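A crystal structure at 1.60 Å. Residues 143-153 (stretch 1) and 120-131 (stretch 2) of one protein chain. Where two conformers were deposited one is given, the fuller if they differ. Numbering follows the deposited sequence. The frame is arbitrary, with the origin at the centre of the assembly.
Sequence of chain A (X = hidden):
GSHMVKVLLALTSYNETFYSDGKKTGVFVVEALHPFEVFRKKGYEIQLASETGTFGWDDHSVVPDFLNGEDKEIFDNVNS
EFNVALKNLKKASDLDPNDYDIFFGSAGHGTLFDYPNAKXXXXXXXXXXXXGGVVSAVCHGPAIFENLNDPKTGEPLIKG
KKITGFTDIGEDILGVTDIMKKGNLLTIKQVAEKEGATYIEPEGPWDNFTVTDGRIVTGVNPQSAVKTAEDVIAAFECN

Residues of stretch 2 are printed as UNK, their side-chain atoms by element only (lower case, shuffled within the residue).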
# COMPACT_ATOMS: atom_id res chain seq x y z
N ALA A 143 7.15 -1.11 2.04
CA ALA A 143 7.90 -2.37 2.07
C ALA A 143 7.99 -3.00 0.69
O ALA A 143 8.91 -3.78 0.43
CB ALA A 143 7.28 -3.34 3.07
N ILE A 144 7.08 -2.64 -0.22
CA ILE A 144 7.16 -3.11 -1.60
C ILE A 144 8.47 -2.69 -2.28
O ILE A 144 8.94 -3.33 -3.21
CB ILE A 144 5.94 -2.66 -2.43
CG1 ILE A 144 5.77 -3.54 -3.67
CG2 ILE A 144 6.05 -1.19 -2.79
CD1 ILE A 144 5.26 -4.94 -3.41
N PHE A 145 9.07 -1.61 -1.80
CA PHE A 145 10.29 -1.11 -2.40
C PHE A 145 11.54 -1.79 -1.85
O PHE A 145 12.66 -1.57 -2.32
CB PHE A 145 10.42 0.41 -2.17
CG PHE A 145 9.28 1.22 -2.74
CD1 PHE A 145 9.00 1.18 -4.09
CD2 PHE A 145 8.52 2.04 -1.92
CE1 PHE A 145 7.96 1.94 -4.62
CE2 PHE A 145 7.48 2.78 -2.44
CZ PHE A 145 7.19 2.73 -3.79
N GLU A 146 11.37 -2.58 -0.80
CA GLU A 146 12.48 -3.30 -0.23
C GLU A 146 12.91 -4.41 -1.20
O GLU A 146 12.08 -5.15 -1.73
CB GLU A 146 12.09 -3.89 1.14
CG GLU A 146 13.26 -4.51 1.87
CD GLU A 146 12.91 -5.10 3.22
OE1 GLU A 146 11.93 -4.63 3.83
OE2 GLU A 146 13.63 -6.01 3.68
N ASN A 147 14.21 -4.47 -1.46
CA ASN A 147 14.79 -5.41 -2.44
C ASN A 147 14.39 -5.14 -3.88
O ASN A 147 14.54 -6.01 -4.75
CB ASN A 147 14.44 -6.86 -2.11
CG ASN A 147 14.75 -7.22 -0.68
OD1 ASN A 147 15.84 -6.95 -0.18
ND2 ASN A 147 13.79 -7.86 -0.01
N LEU A 148 13.89 -3.94 -4.18
CA LEU A 148 13.34 -3.69 -5.51
C LEU A 148 14.27 -2.83 -6.36
O LEU A 148 14.40 -1.62 -6.13
CB LEU A 148 11.97 -3.04 -5.44
CG LEU A 148 11.25 -2.90 -6.77
CD1 LEU A 148 11.17 -4.24 -7.49
CD2 LEU A 148 9.88 -2.30 -6.56
N ASN A 149 14.91 -3.45 -7.34
CA ASN A 149 15.73 -2.68 -8.26
C ASN A 149 14.87 -2.21 -9.43
O ASN A 149 13.90 -2.87 -9.82
CB ASN A 149 16.94 -3.49 -8.69
CG ASN A 149 18.09 -3.39 -7.70
OD1 ASN A 149 17.92 -2.88 -6.59
ND2 ASN A 149 19.24 -3.88 -8.08
N ASP A 150 15.18 -1.03 -9.95
CA ASP A 150 14.54 -0.52 -11.16
C ASP A 150 15.33 -1.04 -12.36
O ASP A 150 16.53 -0.82 -12.46
CB ASP A 150 14.57 1.01 -11.12
CG ASP A 150 13.84 1.66 -12.29
OD1 ASP A 150 13.46 0.95 -13.25
OD2 ASP A 150 13.66 2.89 -12.23
N PRO A 151 14.68 -1.79 -13.26
CA PRO A 151 15.43 -2.35 -14.38
C PRO A 151 16.13 -1.30 -15.22
O PRO A 151 17.16 -1.58 -15.84
CB PRO A 151 14.35 -3.06 -15.20
CG PRO A 151 13.34 -3.47 -14.18
CD PRO A 151 13.34 -2.38 -13.14
N LYS A 152 15.59 -0.08 -15.23
CA LYS A 152 16.14 0.99 -16.05
C LYS A 152 17.45 1.56 -15.51
O LYS A 152 18.21 2.19 -16.26
CB LYS A 152 15.11 2.11 -16.20
CG LYS A 152 14.15 1.88 -17.35
CD LYS A 152 13.16 3.03 -17.50
CE LYS A 152 13.62 4.05 -18.53
NZ LYS A 152 12.89 5.35 -18.41
N THR A 153 17.72 1.34 -14.23
CA THR A 153 18.91 1.92 -13.61
C THR A 153 19.90 0.89 -13.08
O THR A 153 21.06 1.20 -12.89
CB THR A 153 18.54 2.84 -12.44
OG1 THR A 153 17.99 2.05 -11.38
CG2 THR A 153 17.51 3.91 -12.86
N UNK A 120 6.13 -10.89 -8.00
CA UNK A 120 5.13 -10.60 -9.05
C UNK A 120 4.51 -9.21 -8.89
O UNK A 120 4.45 -8.42 -9.86
c UNK A 120 4.04 -11.67 -9.06
o UNK A 120 5.27 -13.05 -10.56
c UNK A 120 4.56 -13.02 -9.53
o UNK A 120 4.22 -14.05 -8.89
N UNK A 121 4.04 -8.87 -7.68
CA UNK A 121 3.59 -7.51 -7.41
C UNK A 121 4.69 -6.50 -7.71
O UNK A 121 4.44 -5.44 -8.30
c UNK A 121 1.53 -7.90 -4.13
c UNK A 121 0.70 -7.30 -6.40
c UNK A 121 3.16 -7.36 -5.94
c UNK A 121 1.81 -7.99 -5.61
N UNK A 122 5.92 -6.83 -7.30
CA UNK A 122 7.04 -5.93 -7.53
C UNK A 122 7.27 -5.70 -9.02
O UNK A 122 7.62 -4.58 -9.44
n UNK A 122 10.00 -6.07 -3.65
c UNK A 122 8.28 -6.25 -5.34
c UNK A 122 8.30 -6.45 -6.85
c UNK A 122 9.53 -6.77 -4.67
o UNK A 122 10.08 -7.79 -5.09
N UNK A 123 7.10 -6.75 -9.82
CA UNK A 123 7.26 -6.66 -11.26
C UNK A 123 6.18 -5.75 -11.86
O UNK A 123 6.45 -4.97 -12.77
c UNK A 123 7.34 -8.04 -13.43
c UNK A 123 7.22 -8.05 -11.91
c UNK A 123 8.72 -7.58 -13.86
c UNK A 123 8.94 -7.70 -15.35
n UNK A 123 10.20 -7.02 -15.80
N UNK A 124 4.97 -5.83 -11.33
CA UNK A 124 3.92 -4.88 -11.77
C UNK A 124 4.34 -3.44 -11.42
O UNK A 124 4.27 -2.54 -12.27
c UNK A 124 1.52 -4.17 -11.69
c UNK A 124 2.14 -6.64 -11.57
c UNK A 124 0.82 -7.11 -11.00
c UNK A 124 2.53 -5.21 -11.19
N UNK A 125 4.84 -3.24 -10.21
CA UNK A 125 5.33 -1.91 -9.81
C UNK A 125 6.41 -1.37 -10.74
O UNK A 125 6.35 -0.21 -11.17
c UNK A 125 5.84 -1.95 -8.39
N UNK A 126 7.41 -2.18 -11.07
CA UNK A 126 8.51 -1.67 -11.90
C UNK A 126 8.05 -1.46 -13.34
O UNK A 126 8.55 -0.56 -14.04
c UNK A 126 9.77 -2.58 -11.87
o UNK A 126 9.44 -3.92 -12.28
c UNK A 126 10.39 -2.60 -10.49
N UNK A 127 7.12 -2.30 -13.81
CA UNK A 127 6.59 -2.16 -15.15
C UNK A 127 5.83 -0.84 -15.26
O UNK A 127 6.03 -0.06 -16.20
c UNK A 127 5.69 -3.35 -15.52
o UNK A 127 6.49 -4.54 -15.55
c UNK A 127 5.06 -3.17 -16.86
N UNK A 128 5.01 -0.57 -14.25
CA UNK A 128 4.28 0.70 -14.14
C UNK A 128 5.25 1.87 -14.13
O UNK A 128 5.11 2.81 -14.91
c UNK A 128 2.93 2.16 -12.59
c UNK A 128 2.25 -0.22 -13.01
c UNK A 128 3.42 0.74 -12.87
N UNK A 129 6.28 1.79 -13.28
CA UNK A 129 7.23 2.90 -13.16
C UNK A 129 8.01 3.14 -14.44
O UNK A 129 8.29 4.28 -14.79
c UNK A 129 8.31 4.99 -11.01
c UNK A 129 8.19 2.68 -11.99
c UNK A 129 10.35 6.21 -10.88
c UNK A 129 10.31 4.03 -11.83
c UNK A 129 9.00 6.13 -10.65
c UNK A 129 11.02 5.16 -11.47
o UNK A 129 11.06 7.35 -10.55
c UNK A 129 8.96 3.92 -11.60
N UNK A 130 8.39 2.07 -15.14
CA UNK A 130 9.32 2.20 -16.23
C UNK A 130 8.65 2.65 -17.53
O UNK A 130 9.33 2.93 -18.50
c UNK A 130 10.05 0.88 -16.49
o UNK A 130 11.69 -0.49 -15.49
o UNK A 130 11.44 1.55 -14.69
c UNK A 130 11.12 0.62 -15.47
N UNK A 131 7.32 2.70 -17.53
CA UNK A 131 6.59 3.22 -18.69
C UNK A 131 5.96 4.58 -18.43
O UNK A 131 5.22 5.11 -19.26
c UNK A 131 3.36 1.14 -18.86
c UNK A 131 1.97 1.21 -18.28
c UNK A 131 5.50 2.24 -19.11
n UNK A 131 1.09 0.19 -18.91
c UNK A 131 4.31 2.14 -18.21
O HOH W 1 9.71 5.85 -17.14
O HOH W 2 9.78 5.69 -19.87

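Position 120 carries two side-chain carbons, the second bearing two oxygens: a carboxylate on a short stem, so Asp-120. It lies out of reach of stretch 1 and leaves the contact to the residues that follow.

Position 121 has four carbons, forked at the second, and no polar atom; its CB lies 4.1 Å from CD1 of Ile-144. This is Leu-121, an apolar side chain suited to a buried site.

Position 122 has three carbons, the third carrying one oxygen and one nitrogen. The amide nitrogen reaches O of Ile-144 and O of Glu-146, and CB lies 3.7 Å from CD1 of Leu-148. This is a glutamine, Gln-122. The amide matters here, because its nitrogen can donate to more than one carbonyl. NE2 donates to O of Ile-144 at 3.0 Å with a nearly straight geometry, and to O of Glu-146, also at 3.0 Å, in a bent, weak bond. The stem is used as well: CG packs 3.8 Å from CD1 of Ile-144.

Position 123 is a row of four carbons ending in nitrogen, Lys-123. Its CB points away from stretch 1, and the long chain is exposed, as befits a charged amine.

Position 124 has four carbons forked at the first, one arm two carbons long: Ile-124, buried but out of reach of stretch 1.

Position 125 has a single carbon, CB, which points toward stretch 1 and meets CD2 of Leu-148 at 4.4 Å. It is Ala-125, a small apolar surface for a buried leucine.

Position 126 has one carbon bearing an oxygen and a carbon. The methyl is 3.5 Å from CD1 of Leu-148 and 3.6 Å from O of Asn-149, while CB is 3.8 Å from CD of Pro-151. This is Thr-126, a compact branched residue that touches three neighbours at once.

Position 127 shows the same pattern, Thr-127, but its CB points away; OG1 instead donates to O of Lys-123 at 2.8 Å, satisfying the hydroxyl within its own helix.

Position 128 has three carbons, forked at the first: Val-128, buried and also out of reach.

Position 129 has one carbon, then a six-carbon ring bearing an oxygen. OD2 of Asp-150 approaches the ring edge, 3.6 Å from a ring carbon. This is Tyr-129, and that carbon is CD2. Ring-edge C-H groups carry a slight positive charge, so an aromatic edge can sit beside a carboxylate oxygen; partial exposure suits a ring bearing a hydroxyl.

Position 130 again has two carbons, the second with two oxygens. One carboxylate oxygen is just 2.6 Å from OD1 of Asp-150, so close that one acid group probably holds a proton; the other lies 3.4 Å from CD of Pro-151. This is Asp-130, and the two oxygens are OD1 and OD2 respectively.

Position 131 is four carbons in a row ending in nitrogen, Lys-131, exposed, its CA-to-CB bond pointing away from stretch 1, a setting that suits a charged amine.

The contact follows one helical face, on which 122, 126 and 130 recur at intervals of four. Gln-122 ties down the backbone around the turn, Ala-125 and Thr-126 receive Leu-148, and Asp-130 meets Asp-150, whose OD1 also accepts from N of Lys-152 at 3.1 Å. Together the stretches bury 575 Å².

Stretch 2 (120-131) DLQKIATTVYDK
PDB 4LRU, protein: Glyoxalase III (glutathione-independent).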